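Local coordinates for probable M18-family aminopeptidase 1 (Thermotoga maritima, PDB 2GLF), which probably acts as a metal-dependent aminopeptidase of the M18 family, removing residues from the amino-terminal end of peptides, at the interface of chains A and B. Coordinates in Å, arbitrary orientation; residue numbers count along the deposited sequence, not the author numbering. Chains: chain A/B, Probable M18-family aminopeptidase 1.

The interface of chains A and B. Residues chain A 6, 8, 239, 241-242; chain B 187, 189-191, 204.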
ATOM      1  N   ASN A   6     -37.286 -24.286 -26.988  1.00 11.89           N
ATOM      2  CA  ASN A   6     -36.715 -25.256 -26.069  1.00 11.14           C
ATOM      3  C   ASN A   6     -36.817 -26.643 -26.684  1.00 11.14           C
ATOM      4  O   ASN A   6     -37.910 -27.132 -26.979  1.00 11.14           O
ATOM      5  CB  ASN A   6     -37.433 -25.230 -24.717  1.00 22.19           C
ATOM      6  CG  ASN A   6     -36.730 -26.083 -23.668  1.00 20.92           C
ATOM      7  OD1 ASN A   6     -36.760 -27.314 -23.729  1.00 19.76           O
ATOM      8  ND2 ASN A   6     -36.080 -25.429 -22.708  1.00 17.45           N
ATOM      9  N   TRP A   8     -36.766 -29.560 -25.510  1.00 28.04           N
ATOM     10  CA  TRP A   8     -37.694 -30.477 -24.840  1.00 27.98           C
ATOM     11  C   TRP A   8     -39.128 -30.370 -25.355  1.00 28.27           C
ATOM     12  O   TRP A   8     -39.901 -31.322 -25.240  1.00 28.21           O
ATOM     13  CB  TRP A   8     -37.688 -30.261 -23.318  1.00 16.70           C
ATOM     14  CG  TRP A   8     -36.384 -30.625 -22.663  1.00 16.90           C
ATOM     15  CD1 TRP A   8     -35.407 -29.764 -22.256  1.00 14.42           C
ATOM     16  CD2 TRP A   8     -35.890 -31.946 -22.398  1.00 15.96           C
ATOM     17  NE1 TRP A   8     -34.335 -30.463 -21.757  1.00 14.04           N
ATOM     18  CE2 TRP A   8     -34.603 -31.804 -21.831  1.00 14.75           C
ATOM     19  CE3 TRP A   8     -36.409 -33.233 -22.587  1.00 13.49           C
ATOM     20  CZ2 TRP A   8     -33.823 -32.905 -21.449  1.00 14.71           C
ATOM     21  CZ3 TRP A   8     -35.636 -34.324 -22.209  1.00 15.18           C
ATOM     22  CH2 TRP A   8     -34.354 -34.152 -21.645  1.00 15.05           C
ATOM     23  N   ASP A 239     -35.448 -33.285 -12.633  1.00 16.15           N
ATOM     24  CA  ASP A 239     -36.109 -33.750 -13.846  1.00 15.66           C
ATOM     25  C   ASP A 239     -35.149 -34.557 -14.710  1.00 15.53           C
ATOM     26  O   ASP A 239     -35.403 -34.776 -15.889  1.00 15.53           O
ATOM     27  CB  ASP A 239     -36.692 -32.586 -14.661  1.00 12.60           C
ATOM     28  CG  ASP A 239     -35.689 -31.476 -14.910  1.00 12.60           C
ATOM     29  OD1 ASP A 239     -34.494 -31.780 -15.108  1.00 12.60           O
ATOM     30  OD2 ASP A 239     -36.112 -30.296 -14.919  1.00 15.05           O
ATOM     31  N   SER A 241     -32.775 -33.955 -16.388  1.00 19.18           N
ATOM     32  CA  SER A 241     -32.612 -33.360 -17.708  1.00 18.50           C
ATOM     33  C   SER A 241     -31.172 -33.094 -18.113  1.00 18.11           C
ATOM     34  O   SER A 241     -30.895 -32.820 -19.282  1.00 18.44           O
ATOM     35  CB  SER A 241     -33.372 -32.042 -17.778  1.00 15.94           C
ATOM     36  OG  SER A 241     -32.726 -31.068 -16.979  1.00 15.94           O
ATOM     37  N   LEU A 242     -30.255 -33.166 -17.159  1.00 14.05           N
ATOM     38  CA  LEU A 242     -28.862 -32.888 -17.460  1.00 13.54           C
ATOM     39  C   LEU A 242     -27.964 -34.111 -17.377  1.00 13.12           C
ATOM     40  O   LEU A 242     -28.323 -35.110 -16.759  1.00 14.09           O
ATOM     41  CB  LEU A 242     -28.354 -31.810 -16.506  1.00 14.52           C
ATOM     42  CG  LEU A 242     -29.204 -30.540 -16.518  1.00 15.61           C
ATOM     43  CD1 LEU A 242     -28.725 -29.577 -15.445  1.00 14.77           C
ATOM     44  CD2 LEU A 242     -29.130 -29.899 -17.893  1.00 12.40           C
TER
ATOM     45  N   ILE B 187     -28.297 -27.451  -8.995  1.00 15.75           N
ATOM     46  CA  ILE B 187     -29.187 -27.267 -10.133  1.00 16.29           C
ATOM     47  C   ILE B 187     -30.283 -28.302  -9.927  1.00 16.61           C
ATOM     48  O   ILE B 187     -29.991 -29.474  -9.675  1.00 16.40           O
ATOM     49  CB  ILE B 187     -28.472 -27.543 -11.466  1.00 11.35           C
ATOM     50  CG1 ILE B 187     -27.659 -26.315 -11.879  1.00 11.97           C
ATOM     51  CG2 ILE B 187     -29.476 -27.899 -12.531  1.00 11.94           C
ATOM     52  CD1 ILE B 187     -26.970 -26.442 -13.223  1.00 10.98           C
ATOM     53  N   GLY B 189     -33.526 -28.250 -12.056  1.00 33.94           N
ATOM     54  CA  GLY B 189     -34.406 -28.504 -13.188  1.00 34.02           C
ATOM     55  C   GLY B 189     -34.041 -28.269 -14.645  1.00 34.23           C
ATOM     56  O   GLY B 189     -33.782 -29.221 -15.378  1.00 35.56           O
ATOM     57  N   THR B 190     -34.059 -27.012 -15.079  1.00 22.53           N
ATOM     58  CA  THR B 190     -33.769 -26.610 -16.470  1.00 21.54           C
ATOM     59  C   THR B 190     -34.860 -26.899 -17.510  1.00 20.90           C
ATOM     60  O   THR B 190     -34.922 -26.207 -18.530  1.00 22.06           O
ATOM     61  CB  THR B 190     -32.431 -27.193 -17.039  1.00 15.06           C
ATOM     62  OG1 THR B 190     -32.686 -28.419 -17.734  1.00 17.21           O
ATOM     63  CG2 THR B 190     -31.423 -27.428 -15.934  1.00 16.92           C
ATOM     64  N   ILE B 191     -35.705 -27.907 -17.287  1.00 12.52           N
ATOM     65  CA  ILE B 191     -36.781 -28.205 -18.248  1.00 11.99           C
ATOM     66  C   ILE B 191     -38.046 -27.418 -17.928  1.00 12.68           C
ATOM     67  O   ILE B 191     -38.680 -27.655 -16.902  1.00 13.25           O
ATOM     68  CB  ILE B 191     -37.187 -29.695 -18.257  1.00  5.91           C
ATOM     69  CG1 ILE B 191     -36.166 -30.534 -19.023  1.00  3.42           C
ATOM     70  CG2 ILE B 191     -38.545 -29.846 -18.915  1.00  5.15           C
ATOM     71  CD1 ILE B 191     -36.537 -32.010 -19.106  1.00  3.42           C
ATOM     72  N   ASN B 204     -42.396 -26.813 -12.890  1.00 16.67           N
ATOM     73  CA  ASN B 204     -42.206 -28.177 -13.349  1.00 15.63           C
ATOM     74  C   ASN B 204     -41.540 -29.056 -12.285  1.00 15.66           C
ATOM     75  O   ASN B 204     -41.907 -30.224 -12.112  1.00 15.93           O
ATOM     76  CB  ASN B 204     -41.355 -28.174 -14.612  1.00 14.02           C
ATOM     77  CG  ASN B 204     -41.232 -29.540 -15.218  1.00 12.72           C
ATOM     78  OD1 ASN B 204     -42.221 -30.123 -15.650  1.00 13.54           O
ATOM     79  ND2 ASN B 204     -40.019 -30.069 -15.244  1.00 10.94           N
TER
HETATM   80  O   HOH W   1     -32.551 -28.510 -20.831  1.00 26.24           O
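The 3-10 helix 7-9 of chain A, together with its loop at A:Asp239 and A:Ser241 and the start of strand 242-245, meets the chain B loop B:Gly189 to B:Ile191 that follows strand 185-187. A:Trp8 and B:Ile191 form one apolar contact of the patch. The isoleucine runs its long branch over one face of the indole, with CG1 above the five-membered ring and CD1 above the six-membered ring, 3.4 Å from the centroid of the latter. That branch is extended (chi2 -178°), which lets both of its carbons lie on the ring. A:Ser241 CB touches the same branch from the side, 3.4 Å from B:Ile191 CG1, roughly at right angles to the indole. The indole N-H of A:Trp8 NE1 points in the ring plane to a water, 2.8 Å from its oxygen, which also meets the hydroxyl B:Thr190 OG1. An alanine in place of A:Trp8 would probably leave the long branch of B:Ile191 without its flat cover, free to turn, and the water without its indole partner.

Polar matching is centred on the hydroxyl of A:Ser241. OG approaches the backbone oxygen B:Gly189 O nearly along the C=O axis at 2.7 Å, and B:Thr190 OG1 at 2.8 Å. The threonine hydroxyl also reaches B:Gly189 O, in the carbonyl plane on a lone pair. This oxygen can thus be met from both chains, though the two hydroxyl hydrogens must be shared out among these bonds. Both carboxylate oxygens of A:Asp239 crowd B:Gly189 O, an acceptor, so their placement is doubtful. The bond from A:Ser241 OG to the syn side of OD1 should be read with caution, since the serine hydrogen can serve only one acceptor at a time. On the side of strand 185-187, A:Leu242 CD1 packs on B:Ile187 CG2 at 3.4 Å and meets the methyl of B:Thr190 tip to tip. The patch, repeated by two-fold symmetry, shows the common pairing of an apolar contact with a small group of hydroxyls; it probably helps join two subunits within the twelve-copy assembly.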